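PH1570-like domain-containing protein (PDB 2HQ4) is of unknown function, a small archaeal protein from Pyrococcus horikoshii that belongs to the Ph1570 family. Local coordinates at residues A[42-47]-A[68-73]. Numbering follows the deposited sequence.
Sequences VLLAMI and EFWNIY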
loop_
_atom_site.group_PDB
_atom_site.type_symbol
_atom_site.label_atom_id
_atom_site.label_comp_id
_atom_site.label_asym_id
_atom_site.label_seq_id
_atom_site.Cartn_x
_atom_site.Cartn_y
_atom_site.Cartn_z
ATOM N N VAL A 42 3.452 -0.140 6.234
ATOM C CA VAL A 42 2.434 0.716 5.593
ATOM C C VAL A 42 1.050 0.050 5.713
ATOM O O VAL A 42 0.058 0.693 6.083
ATOM C CB VAL A 42 2.776 0.988 4.082
ATOM C CG1 VAL A 42 1.663 1.843 3.424
ATOM C CG2 VAL A 42 4.127 1.680 3.996
ATOM N N LEU A 43 0.982 -1.253 5.466
ATOM C CA LEU A 43 -0.302 -1.944 5.559
ATOM C C LEU A 43 -0.826 -1.934 7.016
ATOM O O LEU A 43 -2.027 -1.697 7.281
ATOM C CB LEU A 43 -0.165 -3.353 4.966
ATOM C CG LEU A 43 -0.506 -3.472 3.452
ATOM C CD1 LEU A 43 0.216 -2.468 2.559
ATOM C CD2 LEU A 43 -0.201 -4.880 3.050
ATOM N N LEU A 44 0.080 -2.134 7.974
ATOM C CA LEU A 44 -0.283 -2.053 9.408
ATOM C C LEU A 44 -0.851 -0.703 9.773
ATOM O O LEU A 44 -1.874 -0.602 10.480
ATOM C CB LEU A 44 0.948 -2.309 10.307
ATOM C CG LEU A 44 1.416 -3.747 10.306
ATOM C CD1 LEU A 44 2.759 -3.893 11.113
ATOM C CD2 LEU A 44 0.318 -4.559 10.959
ATOM N N ALA A 45 -0.207 0.354 9.288
ATOM C CA ALA A 45 -0.702 1.704 9.550
ATOM C C ALA A 45 -2.088 1.927 8.933
ATOM O O ALA A 45 -2.951 2.573 9.540
ATOM C CB ALA A 45 0.305 2.736 9.030
ATOM N N MET A 46 -2.307 1.402 7.728
ATOM C CA MET A 46 -3.638 1.503 7.088
ATOM C C MET A 46 -4.721 0.801 7.921
ATOM O O MET A 46 -5.842 1.307 8.022
ATOM C CB MET A 46 -3.592 0.864 5.667
ATOM C CG MET A 46 -2.695 1.642 4.619
ATOM S SD MET A 46 -2.388 0.722 3.086
ATOM C CE MET A 46 -4.053 0.805 2.376
ATOM N N ILE A 47 -4.406 -0.374 8.478
ATOM C CA ILE A 47 -5.343 -1.153 9.316
ATOM C C ILE A 47 -5.682 -0.386 10.593
ATOM O O ILE A 47 -6.854 -0.239 10.963
ATOM C CB ILE A 47 -4.744 -2.574 9.650
ATOM C CG1 ILE A 47 -4.774 -3.454 8.408
ATOM C CG2 ILE A 47 -5.536 -3.261 10.770
ATOM C CD1 ILE A 47 -3.760 -4.729 8.432
ATOM N N GLU A 68 1.065 -9.502 15.055
ATOM C CA GLU A 68 1.369 -10.859 15.505
ATOM C C GLU A 68 1.536 -11.785 14.287
ATOM O O GLU A 68 2.535 -12.513 14.177
ATOM C CB GLU A 68 0.268 -11.352 16.473
ATOM C CG GLU A 68 0.746 -12.316 17.585
ATOM C CD GLU A 68 -0.352 -12.606 18.623
ATOM O OE1 GLU A 68 -1.570 -12.456 18.286
ATOM O OE2 GLU A 68 -0.001 -12.959 19.793
ATOM N N PHE A 69 0.586 -11.717 13.348
ATOM C CA PHE A 69 0.653 -12.479 12.107
ATOM C C PHE A 69 1.951 -12.246 11.311
ATOM O O PHE A 69 2.592 -13.217 10.865
ATOM C CB PHE A 69 -0.575 -12.190 11.234
ATOM C CG PHE A 69 -0.576 -12.935 9.931
ATOM C CD1 PHE A 69 -0.727 -14.312 9.907
ATOM C CD2 PHE A 69 -0.413 -12.253 8.729
ATOM C CE1 PHE A 69 -0.734 -15.025 8.696
ATOM C CE2 PHE A 69 -0.407 -12.939 7.526
ATOM C CZ PHE A 69 -0.581 -14.343 7.506
ATOM N N TRP A 70 2.330 -10.979 11.143
ATOM C CA TRP A 70 3.514 -10.636 10.369
ATOM C C TRP A 70 4.823 -10.622 11.187
ATOM O O TRP A 70 5.902 -10.413 10.620
ATOM C CB TRP A 70 3.328 -9.276 9.694
ATOM C CG TRP A 70 2.452 -9.320 8.462
ATOM C CD1 TRP A 70 2.343 -10.337 7.554
ATOM C CD2 TRP A 70 1.595 -8.281 8.003
ATOM N NE1 TRP A 70 1.456 -9.991 6.551
ATOM C CE2 TRP A 70 0.983 -8.733 6.806
ATOM C CE3 TRP A 70 1.277 -7.009 8.489
ATOM C CZ2 TRP A 70 0.075 -7.950 6.080
ATOM C CZ3 TRP A 70 0.355 -6.228 7.758
ATOM C CH2 TRP A 70 -0.235 -6.720 6.576
ATOM N N ASN A 71 4.700 -10.831 12.504
ATOM C CA ASN A 71 5.810 -10.733 13.474
ATOM C C ASN A 71 6.557 -9.400 13.341
ATOM O O ASN A 71 7.769 -9.342 13.103
ATOM C CB ASN A 71 6.753 -11.957 13.368
ATOM C CG ASN A 71 7.784 -12.012 14.526
ATOM O OD1 ASN A 71 7.513 -11.539 15.635
ATOM N ND2 ASN A 71 8.972 -12.550 14.247
ATOM N N ILE A 72 5.815 -8.312 13.483
ATOM C CA ILE A 72 6.368 -6.996 13.305
ATOM C C ILE A 72 6.122 -6.164 14.564
ATOM O O ILE A 72 5.034 -6.200 15.133
ATOM C CB ILE A 72 5.743 -6.297 12.065
ATOM C CG1 ILE A 72 6.287 -6.900 10.781
ATOM C CG2 ILE A 72 6.057 -4.798 12.053
ATOM C CD1 ILE A 72 5.583 -6.342 9.525
ATOM N N TYR A 73 7.150 -5.432 14.981
ATOM C CA TYR A 73 7.054 -4.481 16.074
ATOM C C TYR A 73 6.708 -3.101 15.540
ATOM O O TYR A 73 7.417 -2.536 14.697
ATOM C CB TYR A 73 8.361 -4.456 16.909
ATOM C CG TYR A 73 8.225 -3.694 18.209
ATOM C CD1 TYR A 73 7.731 -4.316 19.364
ATOM C CD2 TYR A 73 8.568 -2.330 18.284
ATOM C CE1 TYR A 73 7.583 -3.592 20.585
ATOM C CE2 TYR A 73 8.422 -1.598 19.480
ATOM C CZ TYR A 73 7.931 -2.233 20.629
ATOM O OH TYR A 73 7.795 -1.500 21.822
#
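Leu44 meets the six-membered ring of Trp70 at its edge: Leu44 CG lies in the ring plane, 3.7 Å from Trp70 CE3, and Leu44 CD2 comes to 3.6 Å from the same carbon, near that plane. The two side chains run past each other in opposite directions. The side chains of Leu43 and Trp70 cross at about a right angle, with Leu43 CB 3.7 Å from Trp70 CH2, obliquely to the ring. More loosely, Ile47 CD1 stands 4.4 Å from Trp70 CZ3, one helical turn on from Leu43. The other branch of Leu44 reaches Ile72, with Leu44 CD1 3.5 Å from Ile72 CG2, the branch anti to the backbone N (chi1 to CG1 -74°).

No hydrogen bond links the segments; the contact is apolar packing of helix 40-55 against the C-terminal end of helix 61-70 and the residues after it. That end is a Schellman motif: Asn71 has a positive phi (52°), and two bonds run back into the last turn, one of them Asn71 N to Glu68 O at 3.2 Å. Trp70 precedes Asn71; beyond it the backbone is extended at Ile72, whose side chain points toward helix 40-55.

The polar exception in this largely buried cluster is Trp70 NE1, satisfied by a hydrogen bond to Phe19 O. Val18, in strand 16-19, touches both Trp70 and Ile47.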